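Local coordinates for periplasmic solute binding protein (Candidatus liberibacter, PDB 4CL2), which binds manganese in the periplasm and, as a ZnuA-like member of solute-binding protein family 9, probably delivers manganese or zinc to an uptake transporter, at residues G15-N20 and E119-A124; I21-V26 and A140-E145. All coordinates share one frame; numbering follows the deposited sequence.

Interaction 1 (G15-N20 and E119-A124); sequences GDITQN and ENIRKA
Ile121 of helix 111-128 enters between Ile17 and Thr18 of helix 12-22 and makes every contact across this pair of segments. Ile121 CD1 comes within 3.6 Å of Ile17 CG2, and the two isoleucine side chains cross at about a right angle. Thr18 OG1 lies against both methyl ends, 3.7 Å from Ile121 CG2 and as close to Ile121 CD1, while the Thr18 methyl is a little farther from Ile121 CG2. At Thr18 the first torsion, -56°, sets OG1 beside the backbone N, where it hydrogen-bonds to Ile14 O one turn back in the helix. The hydroxyl is thus satisfied by its own helix and can lie against methyl groups in a buried setting. The packed part is small, 125 Å² in all, with Thr18 and Ile121 both also resting on Leu58 of strand 56-59.

Away from Ile121, helix 111-128 is more polar: the partly exposed Arg122 grips Glu119 side-on, Arg122 NE to Glu119 OE1 at 2.9 Å and Arg122 NH2 to Glu119 OE2 at 2.7 Å, and packs its chain on Ala140 of helix 133-158, while Lys123 is exposed. Both bonds are nearly straight at 177°. Apolar packing of this kind, between a helix of the strand 6-9 to 27-30 crossover and the helical layer packed against the sheet, fits the α/β lobe of a ZnuA-type solute-binding protein.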
ATOM      1  N   GLY A  15      -9.962   0.799  -3.294  1.00 12.65           N
ATOM      2  CA  GLY A  15     -11.268   1.399  -3.303  1.00 14.45           C
ATOM      3  C   GLY A  15     -11.247   2.897  -3.254  1.00 13.68           C
ATOM      4  O   GLY A  15     -12.002   3.583  -3.994  1.00 13.79           O
ATOM      5  N   ASP A  16     -10.389   3.457  -2.402  1.00 13.88           N
ATOM      6  CA  ASP A  16     -10.319   4.903  -2.259  1.00 15.80           C
ATOM      7  C   ASP A  16      -9.717   5.575  -3.507  1.00 13.82           C
ATOM      8  O   ASP A  16     -10.192   6.642  -3.977  1.00 14.38           O
ATOM      9  CB  ASP A  16      -9.508   5.280  -1.010  1.00 14.26           C
ATOM     10  CG  ASP A  16      -9.436   6.765  -0.831  1.00 15.76           C
ATOM     11  OD1 ASP A  16     -10.439   7.394  -0.439  1.00 15.30           O
ATOM     12  OD2 ASP A  16      -8.372   7.331  -1.138  1.00 14.72           O
ATOM     13  N   ILE A  17      -8.701   4.939  -4.095  1.00 13.43           N
ATOM     14  CA  ILE A  17      -8.114   5.459  -5.353  1.00 14.01           C
ATOM     15  C   ILE A  17      -9.177   5.483  -6.419  1.00 14.92           C
ATOM     16  O   ILE A  17      -9.393   6.475  -7.127  1.00 14.65           O
ATOM     17  CB  ILE A  17      -6.928   4.593  -5.794  1.00 14.40           C
ATOM     18  CG1 ILE A  17      -5.756   4.803  -4.851  1.00 14.19           C
ATOM     19  CG2 ILE A  17      -6.487   5.010  -7.220  1.00 14.19           C
ATOM     20  CD1 ILE A  17      -4.717   3.726  -4.975  1.00 13.59           C
ATOM     21  N   THR A  18      -9.902   4.375  -6.508  1.00 14.71           N
ATOM     22  CA  THR A  18     -10.949   4.279  -7.551  1.00 13.58           C
ATOM     23  C   THR A  18     -12.065   5.327  -7.375  1.00 14.01           C
ATOM     24  O   THR A  18     -12.507   5.965  -8.342  1.00 16.14           O
ATOM     25  CB  THR A  18     -11.544   2.878  -7.521  1.00 14.03           C
ATOM     26  OG1 THR A  18     -10.486   1.920  -7.676  1.00 14.38           O
ATOM     27  CG2 THR A  18     -12.504   2.685  -8.683  1.00 16.49           C
ATOM     28  N   GLN A  19     -12.481   5.558  -6.145  1.00 14.20           N
ATOM     29  CA  GLN A  19     -13.471   6.590  -5.865  1.00 14.84           C
ATOM     30  C   GLN A  19     -13.008   7.940  -6.309  1.00 16.55           C
ATOM     31  O   GLN A  19     -13.807   8.729  -6.788  1.00 15.68           O
ATOM     32  CB  GLN A  19     -13.811   6.610  -4.376  1.00 16.64           C
ATOM     33  CG  GLN A  19     -14.848   7.633  -3.951  1.00 22.95           C
ATOM     34  CD  GLN A  19     -16.223   7.418  -4.591  1.00 29.59           C
ATOM     35  OE1 GLN A  19     -16.617   6.311  -4.938  1.00 30.33           O
ATOM     36  NE2 GLN A  19     -16.941   8.504  -4.776  1.00 30.83           N
ATOM     37  N   ASN A  20     -11.722   8.232  -6.188  1.00 14.33           N
ATOM     38  CA  ASN A  20     -11.260   9.540  -6.629  1.00 15.76           C
ATOM     39  C   ASN A  20     -11.214   9.701  -8.137  1.00 17.21           C
ATOM     40  O   ASN A  20     -11.304  10.818  -8.668  1.00 17.45           O
ATOM     41  CB  ASN A  20      -9.891   9.812  -6.052  1.00 15.88           C
ATOM     42  CG  ASN A  20      -9.986  10.328  -4.653  1.00 16.22           C
ATOM     43  OD1 ASN A  20     -10.285  11.513  -4.412  1.00 18.96           O
ATOM     44  ND2 ASN A  20      -9.816   9.443  -3.702  1.00 16.44           N
ATOM     45  N   GLU A 119      -3.274   5.376 -13.184  1.00 15.60           N
ATOM     46  CA  GLU A 119      -3.334   5.196 -14.632  1.00 17.78           C
ATOM     47  C   GLU A 119      -4.012   3.882 -14.977  1.00 15.77           C
ATOM     48  O   GLU A 119      -4.853   3.822 -15.893  1.00 14.94           O
ATOM     49  CB  GLU A 119      -1.944   5.314 -15.263  1.00 19.81           C
ATOM     50  CG  GLU A 119      -1.933   4.877 -16.708  1.00 18.98           C
ATOM     51  CD  GLU A 119      -2.838   5.675 -17.623  1.00 20.72           C
ATOM     52  OE1 GLU A 119      -3.338   6.771 -17.220  1.00 19.07           O
ATOM     53  OE2 GLU A 119      -3.104   5.179 -18.742  1.00 20.53           O
ATOM     54  N   ASN A 120      -3.629   2.792 -14.284  1.00 15.99           N
ATOM     55  CA  ASN A 120      -4.226   1.506 -14.632  1.00 14.48           C
ATOM     56  C   ASN A 120      -5.704   1.511 -14.292  1.00 12.99           C
ATOM     57  O   ASN A 120      -6.513   0.855 -15.000  1.00 14.96           O
ATOM     58  CB  ASN A 120      -3.514   0.377 -13.854  1.00 14.86           C
ATOM     59  CG  ASN A 120      -2.178   0.052 -14.473  1.00 18.56           C
ATOM     60  OD1 ASN A 120      -1.997   0.266 -15.665  1.00 19.72           O
ATOM     61  ND2 ASN A 120      -1.235  -0.413 -13.694  1.00 16.65           N
ATOM     62  N   ILE A 121      -6.097   2.194 -13.230  1.00 12.38           N
ATOM     63  CA  ILE A 121      -7.512   2.217 -12.842  1.00 12.92           C
ATOM     64  C   ILE A 121      -8.296   3.110 -13.835  1.00 13.57           C
ATOM     65  O   ILE A 121      -9.410   2.765 -14.263  1.00 13.20           O
ATOM     66  CB  ILE A 121      -7.702   2.625 -11.365  1.00 11.92           C
ATOM     67  CG1 ILE A 121      -7.181   1.498 -10.471  1.00 13.22           C
ATOM     68  CG2 ILE A 121      -9.190   2.868 -11.024  1.00 15.11           C
ATOM     69  CD1 ILE A 121      -6.994   1.889  -9.029  1.00 15.31           C
ATOM     70  N   ARG A 122      -7.728   4.258 -14.169  1.00 14.80           N
ATOM     71  CA  ARG A 122      -8.320   5.124 -15.212  1.00 14.28           C
ATOM     72  C   ARG A 122      -8.576   4.331 -16.507  1.00 15.09           C
ATOM     73  O   ARG A 122      -9.677   4.365 -17.093  1.00 16.61           O
ATOM     74  CB  ARG A 122      -7.441   6.333 -15.506  1.00 14.57           C
ATOM     75  CG  ARG A 122      -8.031   7.232 -16.579  1.00 16.18           C
ATOM     76  CD  ARG A 122      -6.972   7.997 -17.338  1.00 15.84           C
ATOM     77  NE  ARG A 122      -6.087   7.082 -18.112  1.00 17.75           N
ATOM     78  CZ  ARG A 122      -6.444   6.426 -19.203  1.00 17.62           C
ATOM     79  NH1 ARG A 122      -7.632   6.561 -19.738  1.00 20.61           N
ATOM     80  NH2 ARG A 122      -5.593   5.604 -19.792  1.00 20.33           N
ATOM     81  N   LYS A 123      -7.556   3.582 -16.944  1.00 13.85           N
ATOM     82  CA  LYS A 123      -7.664   2.799 -18.160  1.00 15.92           C
ATOM     83  C   LYS A 123      -8.760   1.766 -18.067  1.00 15.37           C
ATOM     84  O   LYS A 123      -9.549   1.606 -19.003  1.00 17.50           O
ATOM     85  CB  LYS A 123      -6.275   2.166 -18.452  1.00 18.90           C
ATOM     86  CG  LYS A 123      -6.275   1.414 -19.763  1.00 24.32           C
ATOM     87  CD  LYS A 123      -4.897   0.804 -20.085  1.00 33.67           C
ATOM     88  CE  LYS A 123      -3.691   1.348 -19.363  1.00 44.47           C
ATOM     89  NZ  LYS A 123      -2.511   0.469 -19.714  1.00 50.97           N
ATOM     90  N   ALA A 124      -8.827   1.061 -16.931  1.00 14.60           N
ATOM     91  CA  ALA A 124      -9.862   0.042 -16.771  1.00 16.16           C
ATOM     92  C   ALA A 124     -11.278   0.619 -16.702  1.00 16.43           C
ATOM     93  O   ALA A 124     -12.214   0.075 -17.291  1.00 16.79           O
ATOM     94  CB  ALA A 124      -9.536  -0.808 -15.543  1.00 14.80           C
TER

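Interaction 2 (I21-V26 and A140-E145); sequences IAKDLV and AREYSE
With chi1 at -59° and chi2 at 154°, Ile21 sets its CG1 branch beside the backbone N and extends it, while CG2 stands anti to that N; on the other helix Tyr143 has its ring anti to the backbone N, chi1 -178°, which carries it toward Ile21. The two branches of Ile21 divide the work. Ile21 CG2 lies 4.3 Å from Ala140 CB, and Ile21 CG1 comes within 4.4 Å of Tyr143 CD2, approaching the ring obliquely. The small alanine side chain lets the backbones draw close, with Ile21 CA and Ala140 CA 5.2 Å apart. The ring of Tyr143 also packs on Asp16, Ile17 and Asn20, and thus runs back along helix 12-22.

At Lys23 the chain leaves the helix with positive phi, and a type I' turn from Ala22 to Leu25 is closed by Leu25 N to Ala22 O at 2.9 Å. The lysine chain reaches out to Glu142, yet Lys23 NZ remains 4.3 Å from Glu142 OE1, too far for a salt bridge. Behind the contact, Ala140 O takes both the Ser144 backbone N and Ser144 OG, the latter at 2.8 Å, from opposite faces of its carbonyl plane. Between the two segments themselves the chemistry is mainly apolar, with a bond from Asn139 ND2 to Ile21 O adding a polar tie between the helices, whereas the opposite charges of Lys23 and Glu142, nearer solvent, probably attract each other only modestly, without direct pairing.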
ATOM      1  N   ILE A  21     -11.079   8.592  -8.858  1.00 14.93           N
ATOM      2  CA  ILE A  21     -11.078   8.652 -10.311  1.00 14.73           C
ATOM      3  C   ILE A  21     -12.512   8.632 -10.851  1.00 16.96           C
ATOM      4  O   ILE A  21     -12.813   9.305 -11.820  1.00 16.40           O
ATOM      5  CB  ILE A  21     -10.193   7.540 -10.901  1.00 15.28           C
ATOM      6  CG1 ILE A  21      -8.713   7.652 -10.393  1.00 14.84           C
ATOM      7  CG2 ILE A  21     -10.232   7.510 -12.416  1.00 16.34           C
ATOM      8  CD1 ILE A  21      -8.011   6.331 -10.418  1.00 15.44           C
ATOM      9  N   ALA A  22     -13.396   7.842 -10.237  1.00 16.23           N
ATOM     10  CA  ALA A  22     -14.722   7.673 -10.782  1.00 16.01           C
ATOM     11  C   ALA A  22     -15.717   8.703 -10.284  1.00 19.23           C
ATOM     12  O   ALA A  22     -16.658   9.026 -10.983  1.00 20.18           O
ATOM     13  CB  ALA A  22     -15.211   6.307 -10.444  1.00 15.20           C
ATOM     14  N   LYS A  23     -15.505   9.256  -9.102  1.00 17.90           N
ATOM     15  CA  LYS A  23     -16.399  10.247  -8.508  1.00 19.73           C
ATOM     16  C   LYS A  23     -17.862   9.951  -8.700  1.00 26.55           C
ATOM     17  O   LYS A  23     -18.622  10.789  -9.188  1.00 31.65           O
ATOM     18  CB  LYS A  23     -16.124  11.609  -9.036  1.00 25.48           C
ATOM     19  CG  LYS A  23     -14.759  12.070  -8.705  1.00 28.85           C
ATOM     20  CD  LYS A  23     -14.601  13.457  -9.249  1.00 39.51           C
ATOM     21  CE  LYS A  23     -13.610  14.230  -8.417  1.00 52.67           C
ATOM     22  NZ  LYS A  23     -13.999  15.665  -8.492  1.00 60.14           N
ATOM     23  N   ASP A  24     -18.258   8.773  -8.329  1.00 26.73           N
ATOM     24  CA  ASP A  24     -19.751   8.501  -8.447  1.00 30.12           C
ATOM     25  C   ASP A  24     -20.330   8.253  -9.848  1.00 23.64           C
ATOM     26  O   ASP A  24     -21.555   7.973  -9.951  1.00 22.73           O
ATOM     27  CB  ASP A  24     -20.634   9.537  -7.726  1.00 31.74           C
ATOM     28  CG  ASP A  24     -20.307   9.674  -6.239  1.00 40.91           C
ATOM     29  OD1 ASP A  24     -19.994   8.673  -5.550  1.00 35.64           O
ATOM     30  OD2 ASP A  24     -20.393  10.805  -5.744  1.00 52.06           O
ATOM     31  N   LEU A  25     -19.486   8.208 -10.896  1.00 21.96           N
ATOM     32  CA  LEU A  25     -19.927   7.695 -12.170  1.00 18.96           C
ATOM     33  C   LEU A  25     -20.239   6.222 -12.157  1.00 18.06           C
ATOM     34  O   LEU A  25     -21.014   5.756 -12.943  1.00 21.16           O
ATOM     35  CB  LEU A  25     -18.906   7.980 -13.263  1.00 17.99           C
ATOM     36  CG  LEU A  25     -18.715   9.489 -13.478  1.00 21.25           C
ATOM     37  CD1 LEU A  25     -17.427   9.652 -14.274  1.00 22.33           C
ATOM     38  CD2 LEU A  25     -19.898  10.134 -14.179  1.00 24.31           C
ATOM     39  N   VAL A  26     -19.560   5.506 -11.270  1.00 17.19           N
ATOM     40  CA  VAL A  26     -19.796   4.093 -10.968  1.00 20.05           C
ATOM     41  C   VAL A  26     -19.915   3.937  -9.455  1.00 20.08           C
ATOM     42  O   VAL A  26     -19.482   4.810  -8.689  1.00 22.25           O
ATOM     43  CB  VAL A  26     -18.689   3.166 -11.499  1.00 20.85           C
ATOM     44  CG1 VAL A  26     -18.484   3.373 -12.975  1.00 25.25           C
ATOM     45  CG2 VAL A  26     -17.397   3.293 -10.698  1.00 20.91           C
ATOM     46  N   ALA A 140      -8.579  11.592 -13.247  1.00 15.60           N
ATOM     47  CA  ALA A 140      -7.322  10.922 -13.015  1.00 15.49           C
ATOM     48  C   ALA A 140      -6.181  11.975 -12.936  1.00 14.45           C
ATOM     49  O   ALA A 140      -5.284  11.839 -12.095  1.00 14.13           O
ATOM     50  CB  ALA A 140      -7.020   9.909 -14.100  1.00 15.24           C
ATOM     51  N   ARG A 141      -6.197  12.953 -13.838  1.00 15.65           N
ATOM     52  CA  ARG A 141      -5.141  13.985 -13.812  1.00 16.49           C
ATOM     53  C   ARG A 141      -5.252  14.818 -12.519  1.00 17.84           C
ATOM     54  O   ARG A 141      -4.284  15.041 -11.841  1.00 16.49           O
ATOM     55  CB  ARG A 141      -5.154  14.843 -15.031  1.00 16.73           C
ATOM     56  CG  ARG A 141      -4.113  15.972 -15.024  1.00 17.91           C
ATOM     57  CD  ARG A 141      -4.640  17.282 -14.405  1.00 18.55           C
ATOM     58  NE  ARG A 141      -5.659  17.817 -15.213  1.00 19.82           N
ATOM     59  CZ  ARG A 141      -6.429  18.856 -14.862  1.00 23.94           C
ATOM     60  NH1 ARG A 141      -6.251  19.414 -13.657  1.00 25.89           N
ATOM     61  NH2 ARG A 141      -7.347  19.263 -15.643  1.00 27.20           N
ATOM     62  N   GLU A 142      -6.466  15.261 -12.196  1.00 18.30           N
ATOM     63  CA  GLU A 142      -6.660  16.006 -10.950  1.00 18.50           C
ATOM     64  C   GLU A 142      -6.164  15.265  -9.768  1.00 15.18           C
ATOM     65  O   GLU A 142      -5.546  15.834  -8.858  1.00 16.98           O
ATOM     66  CB  GLU A 142      -8.125  16.417 -10.750  1.00 17.88           C
ATOM     67  CG  GLU A 142      -8.538  17.535 -11.700  1.00 24.43           C
ATOM     68  CD  GLU A 142      -9.976  17.998 -11.527  1.00 30.62           C
ATOM     69  OE1 GLU A 142     -10.787  17.242 -10.926  1.00 33.68           O
ATOM     70  OE2 GLU A 142     -10.281  19.086 -12.055  1.00 31.23           O
ATOM     71  N   TYR A 143      -6.509  13.989  -9.662  1.00 16.49           N
ATOM     72  CA  TYR A 143      -6.116  13.232  -8.492  1.00 15.24           C
ATOM     73  C   TYR A 143      -4.583  12.953  -8.432  1.00 14.38           C
ATOM     74  O   TYR A 143      -3.947  13.035  -7.356  1.00 14.59           O
ATOM     75  CB  TYR A 143      -6.907  11.935  -8.451  1.00 15.76           C
ATOM     76  CG  TYR A 143      -6.632  11.066  -7.252  1.00 13.21           C
ATOM     77  CD1 TYR A 143      -6.805  11.553  -5.953  1.00 15.25           C
ATOM     78  CD2 TYR A 143      -6.282   9.761  -7.396  1.00 13.02           C
ATOM     79  CE1 TYR A 143      -6.596  10.703  -4.829  1.00 13.20           C
ATOM     80  CE2 TYR A 143      -6.066   8.941  -6.309  1.00 12.62           C
ATOM     81  CZ  TYR A 143      -6.210   9.422  -5.021  1.00 14.95           C
ATOM     82  OH  TYR A 143      -6.053   8.595  -3.927  1.00 15.22           O
ATOM     83  N   SER A 144      -3.985  12.635  -9.595  1.00 16.09           N
ATOM     84  CA  SER A 144      -2.552  12.476  -9.677  1.00 14.68           C
ATOM     85  C   SER A 144      -1.828  13.763  -9.177  1.00 15.46           C
ATOM     86  O   SER A 144      -0.879  13.699  -8.428  1.00 15.66           O
ATOM     87  CB  SER A 144      -2.186  12.207 -11.155  1.00 15.50           C
ATOM     88  OG  SER A 144      -2.639  10.929 -11.571  1.00 17.91           O
ATOM     89  N   GLU A 145      -2.328  14.930  -9.587  1.00 17.38           N
ATOM     90  CA  GLU A 145      -1.781  16.190  -9.177  1.00 19.87           C
ATOM     91  C   GLU A 145      -1.980  16.455  -7.708  1.00 17.51           C
ATOM     92  O   GLU A 145      -1.080  16.960  -7.055  1.00 18.21           O
ATOM     93  CB  GLU A 145      -2.326  17.377 -10.007  1.00 22.84           C
ATOM     94  CG  GLU A 145      -1.999  17.345 -11.494  1.00 32.42           C
ATOM     95  CD  GLU A 145      -0.560  16.941 -11.849  1.00 48.59           C
ATOM     96  OE1 GLU A 145       0.388  17.510 -11.237  1.00 47.75           O
ATOM     97  OE2 GLU A 145      -0.409  16.058 -12.758  1.00 49.81           O
TER

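Overall arrangement
Interactions 1 and 2 lie with their centres about 7 Å apart on the same side of the chain's centre and share helix 12-22. Segment 15-20 meets helix 111-128 in interaction 1 and 21-26 meets helix 133-158 in interaction 2, though the division is not strict: Ile21 CD1 also touches Ile121 CG2 at 3.7 Å, Tyr143 reaches back to Ile17, and Arg122 packs against Ala140. Along the chain the segments alternate, 15-20, 21-26, 119-124, 140-145. Together they join the lobe with the parallel sheet 27-30, 6-9, 56-59, 80-83 to the long helix 133-158, which leads toward the other lobe; both contacts lie away from the manganese site of His106, Glu172 and Asp247.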